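Local coordinates for protein putative nucleotide sugar epimerase/ dehydratase (Bordetella bronchiseptica, PDB 2Q1S) that binds NADH in a Rossmann fold and probably acts as a nucleotide-sugar epimerase or dehydratase in lipopolysaccharide O-antigen biosynthesis, at residues Asp101-Leu106 with Lys144-Ser149. Residues are numbered along the deposited sequence; the frame is centred on the assembly and turned at random.
Sequences DYVFHL and KKVVYS. With NAI (1,4-dihydronicotinamide adenine dinucleotide), chain B.
In the parallel sheet of the Rossmann fold, strand 102-105 pairs with strand 145-151, the connection between them running through helices; the first ends near the NADH pocket, which the second reaches at Ser149, within the strand. Four backbone bonds join Val103 and His105 to the neighbouring strand: Val103 N to Lys145 O, Val147 N to Val103 O, His105 N to Val147 O at 2.7 Å, and Ser149 N to His105 O. On the face covered by helix 263-276, the Phe104 ring and the branched Val147 side chain, both apolar, pack side by side, Phe104 CD2 lying 3.8 Å from Val147 CB. Val103, Val146, His105 and Tyr148 occupy the other face, the last three against helix 128-137. With CG anti to the backbone N in both (chi1 173° and 168°), His105 and Tyr148 leave their strands the same way and lie side by side, which brings His105 CD2 3.6 Å from Tyr148 CD1; the rings meet obliquely, planes 33° apart. Their polar ends are satisfied beyond the strands, His105 NE2 by Thr130 OG1 and Tyr148 OH by Lys185 O. At the N-terminal end, Lys144 bends back at chi2 and chi3 to bring NZ 2.8 Å from Asp101 OD1, a salt bridge on the anti side and tilted out of the carboxylate plane; Arg142 also pairs with OD1. At the cofactor end, Ser149 OG hydrogen-bonds O3D of the NADH ribose at 2.9 Å, and Leu106 CD2 packs on the same OG. Backbone bonds thus fix the register and apolar side chains fill the helix-covered faces, while a small hydroxyl residue meets the nicotinamide ribose beside the end of strand 102-105.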
# COMPACT_ATOMS: atom_id res chain seq x y z
N ASP A 101 -24.60 9.81 -6.54
CA ASP A 101 -24.42 10.85 -5.56
C ASP A 101 -23.46 10.43 -4.46
O ASP A 101 -22.73 11.26 -3.92
CB ASP A 101 -25.79 11.23 -4.98
CG ASP A 101 -26.73 11.70 -6.05
OD1 ASP A 101 -26.44 12.71 -6.70
OD2 ASP A 101 -27.73 11.00 -6.27
N TYR A 102 -23.53 9.16 -4.08
CA TYR A 102 -22.71 8.61 -2.99
C TYR A 102 -22.20 7.28 -3.35
O TYR A 102 -22.86 6.50 -4.04
CB TYR A 102 -23.50 8.53 -1.67
CG TYR A 102 -23.95 9.88 -1.19
CD1 TYR A 102 -23.07 10.73 -0.51
CD2 TYR A 102 -25.25 10.37 -1.45
CE1 TYR A 102 -23.43 11.98 -0.09
CE2 TYR A 102 -25.64 11.65 -1.04
CZ TYR A 102 -24.74 12.48 -0.33
OH TYR A 102 -25.10 13.75 0.09
N VAL A 103 -20.95 7.03 -2.95
CA VAL A 103 -20.37 5.69 -3.09
C VAL A 103 -19.87 5.27 -1.72
O VAL A 103 -19.25 6.05 -1.04
CB VAL A 103 -19.16 5.68 -4.11
CG1 VAL A 103 -18.34 4.37 -4.05
CG2 VAL A 103 -19.65 5.97 -5.51
N PHE A 104 -20.23 4.07 -1.31
CA PHE A 104 -19.70 3.43 -0.08
C PHE A 104 -18.82 2.28 -0.52
O PHE A 104 -19.28 1.41 -1.20
CB PHE A 104 -20.84 2.91 0.80
CG PHE A 104 -21.73 4.00 1.33
CD1 PHE A 104 -22.83 4.46 0.58
CD2 PHE A 104 -21.46 4.63 2.55
CE1 PHE A 104 -23.67 5.47 1.05
CE2 PHE A 104 -22.32 5.63 3.05
CZ PHE A 104 -23.41 6.08 2.27
N HIS A 105 -17.52 2.34 -0.16
CA HIS A 105 -16.59 1.29 -0.52
C HIS A 105 -16.28 0.41 0.69
O HIS A 105 -15.49 0.86 1.58
CB HIS A 105 -15.32 1.94 -1.12
CG HIS A 105 -14.25 0.93 -1.37
ND1 HIS A 105 -14.53 -0.38 -1.65
CD2 HIS A 105 -12.90 1.04 -1.29
CE1 HIS A 105 -13.39 -1.06 -1.76
NE2 HIS A 105 -12.39 -0.21 -1.55
N LEU A 106 -17.03 -0.70 0.77
CA LEU A 106 -16.95 -1.64 1.91
C LEU A 106 -16.27 -2.95 1.61
O LEU A 106 -16.21 -3.82 2.46
CB LEU A 106 -18.35 -1.90 2.52
CG LEU A 106 -19.20 -0.65 2.72
CD1 LEU A 106 -20.58 -1.14 3.25
CD2 LEU A 106 -18.58 0.34 3.63
N LYS A 144 -21.02 13.41 -4.40
CA LYS A 144 -20.90 14.25 -3.22
C LYS A 144 -19.90 13.68 -2.22
O LYS A 144 -19.23 14.47 -1.56
CB LYS A 144 -22.24 14.43 -2.47
CG LYS A 144 -23.09 15.65 -2.83
CD LYS A 144 -23.41 15.65 -4.31
CE LYS A 144 -24.71 14.96 -4.56
NZ LYS A 144 -25.14 15.10 -6.00
N LYS A 145 -19.91 12.37 -2.02
CA LYS A 145 -19.03 11.73 -1.02
C LYS A 145 -18.78 10.31 -1.39
O LYS A 145 -19.64 9.64 -1.94
CB LYS A 145 -19.65 11.80 0.39
CG LYS A 145 -18.65 12.25 1.51
CD LYS A 145 -18.13 13.68 1.33
CE LYS A 145 -19.25 14.72 1.54
NZ LYS A 145 -19.72 14.71 2.94
N VAL A 146 -17.54 9.91 -1.10
CA VAL A 146 -17.09 8.53 -1.21
C VAL A 146 -16.63 8.09 0.17
O VAL A 146 -15.65 8.63 0.66
CB VAL A 146 -15.90 8.38 -2.24
CG1 VAL A 146 -15.46 6.94 -2.31
CG2 VAL A 146 -16.37 8.92 -3.60
N VAL A 147 -17.33 7.14 0.77
CA VAL A 147 -17.02 6.73 2.12
C VAL A 147 -16.33 5.36 2.06
O VAL A 147 -16.88 4.39 1.53
CB VAL A 147 -18.32 6.65 2.98
CG1 VAL A 147 -17.95 6.27 4.43
CG2 VAL A 147 -19.02 8.05 3.01
N TYR A 148 -15.15 5.32 2.68
CA TYR A 148 -14.30 4.12 2.74
C TYR A 148 -14.27 3.57 4.18
O TYR A 148 -13.95 4.34 5.11
CB TYR A 148 -12.89 4.52 2.28
CG TYR A 148 -11.82 3.44 2.56
CD1 TYR A 148 -11.89 2.18 1.95
CD2 TYR A 148 -10.77 3.70 3.40
CE1 TYR A 148 -10.95 1.22 2.18
CE2 TYR A 148 -9.82 2.73 3.68
CZ TYR A 148 -9.88 1.49 3.05
OH TYR A 148 -8.95 0.53 3.29
N SER A 149 -14.65 2.30 4.35
CA SER A 149 -14.53 1.66 5.65
C SER A 149 -13.10 1.26 5.94
O SER A 149 -12.57 0.35 5.34
CB SER A 149 -15.47 0.47 5.75
OG SER A 149 -15.37 -0.36 4.62
PA NAI B . -17.76 -8.84 4.69
O1A NAI B . -16.71 -9.81 4.28
O2A NAI B . -19.15 -9.37 5.12
O5B NAI B . -17.97 -7.74 3.63
C5B NAI B . -17.06 -7.44 2.56
C4B NAI B . -17.74 -7.62 1.21
O4B NAI B . -16.79 -7.36 0.19
C3B NAI B . -18.24 -9.08 1.02
O3B NAI B . -19.63 -9.07 0.62
C2B NAI B . -17.39 -9.58 -0.14
O2B NAI B . -18.00 -10.55 -1.04
C1B NAI B . -17.09 -8.28 -0.89
N9A NAI B . -15.95 -8.35 -1.79
C8A NAI B . -14.77 -9.01 -1.59
N7A NAI B . -13.97 -8.80 -2.64
C5A NAI B . -14.60 -7.99 -3.54
C6A NAI B . -14.31 -7.40 -4.85
N6A NAI B . -13.15 -7.58 -5.50
N1A NAI B . -15.25 -6.61 -5.46
C2A NAI B . -16.44 -6.41 -4.82
N3A NAI B . -16.80 -6.90 -3.63
C4A NAI B . -15.92 -7.70 -2.92
O3 NAI B . -17.10 -8.08 5.94
PN NAI B . -17.65 -6.80 6.77
O1N NAI B . -17.38 -7.01 8.18
O2N NAI B . -19.01 -6.48 6.21
O5D NAI B . -16.66 -5.63 6.19
C5D NAI B . -17.16 -4.46 5.53
C4D NAI B . -16.06 -3.40 5.56
O4D NAI B . -15.83 -3.02 6.90
C3D NAI B . -14.70 -3.95 5.10
O3D NAI B . -14.08 -2.93 4.30
C2D NAI B . -13.96 -4.20 6.38
O2D NAI B . -12.52 -4.14 6.18
C1D NAI B . -14.44 -3.08 7.26
N1N NAI B . -14.31 -3.34 8.67
C2N NAI B . -15.12 -4.23 9.33
C3N NAI B . -14.99 -4.43 10.70
C7N NAI B . -15.87 -5.42 11.45
O7N NAI B . -15.71 -5.54 12.66
N7N NAI B . -16.81 -6.10 10.73
C4N NAI B . -14.04 -3.68 11.44
C5N NAI B . -13.24 -2.74 10.73
C6N NAI B . -13.43 -2.58 9.36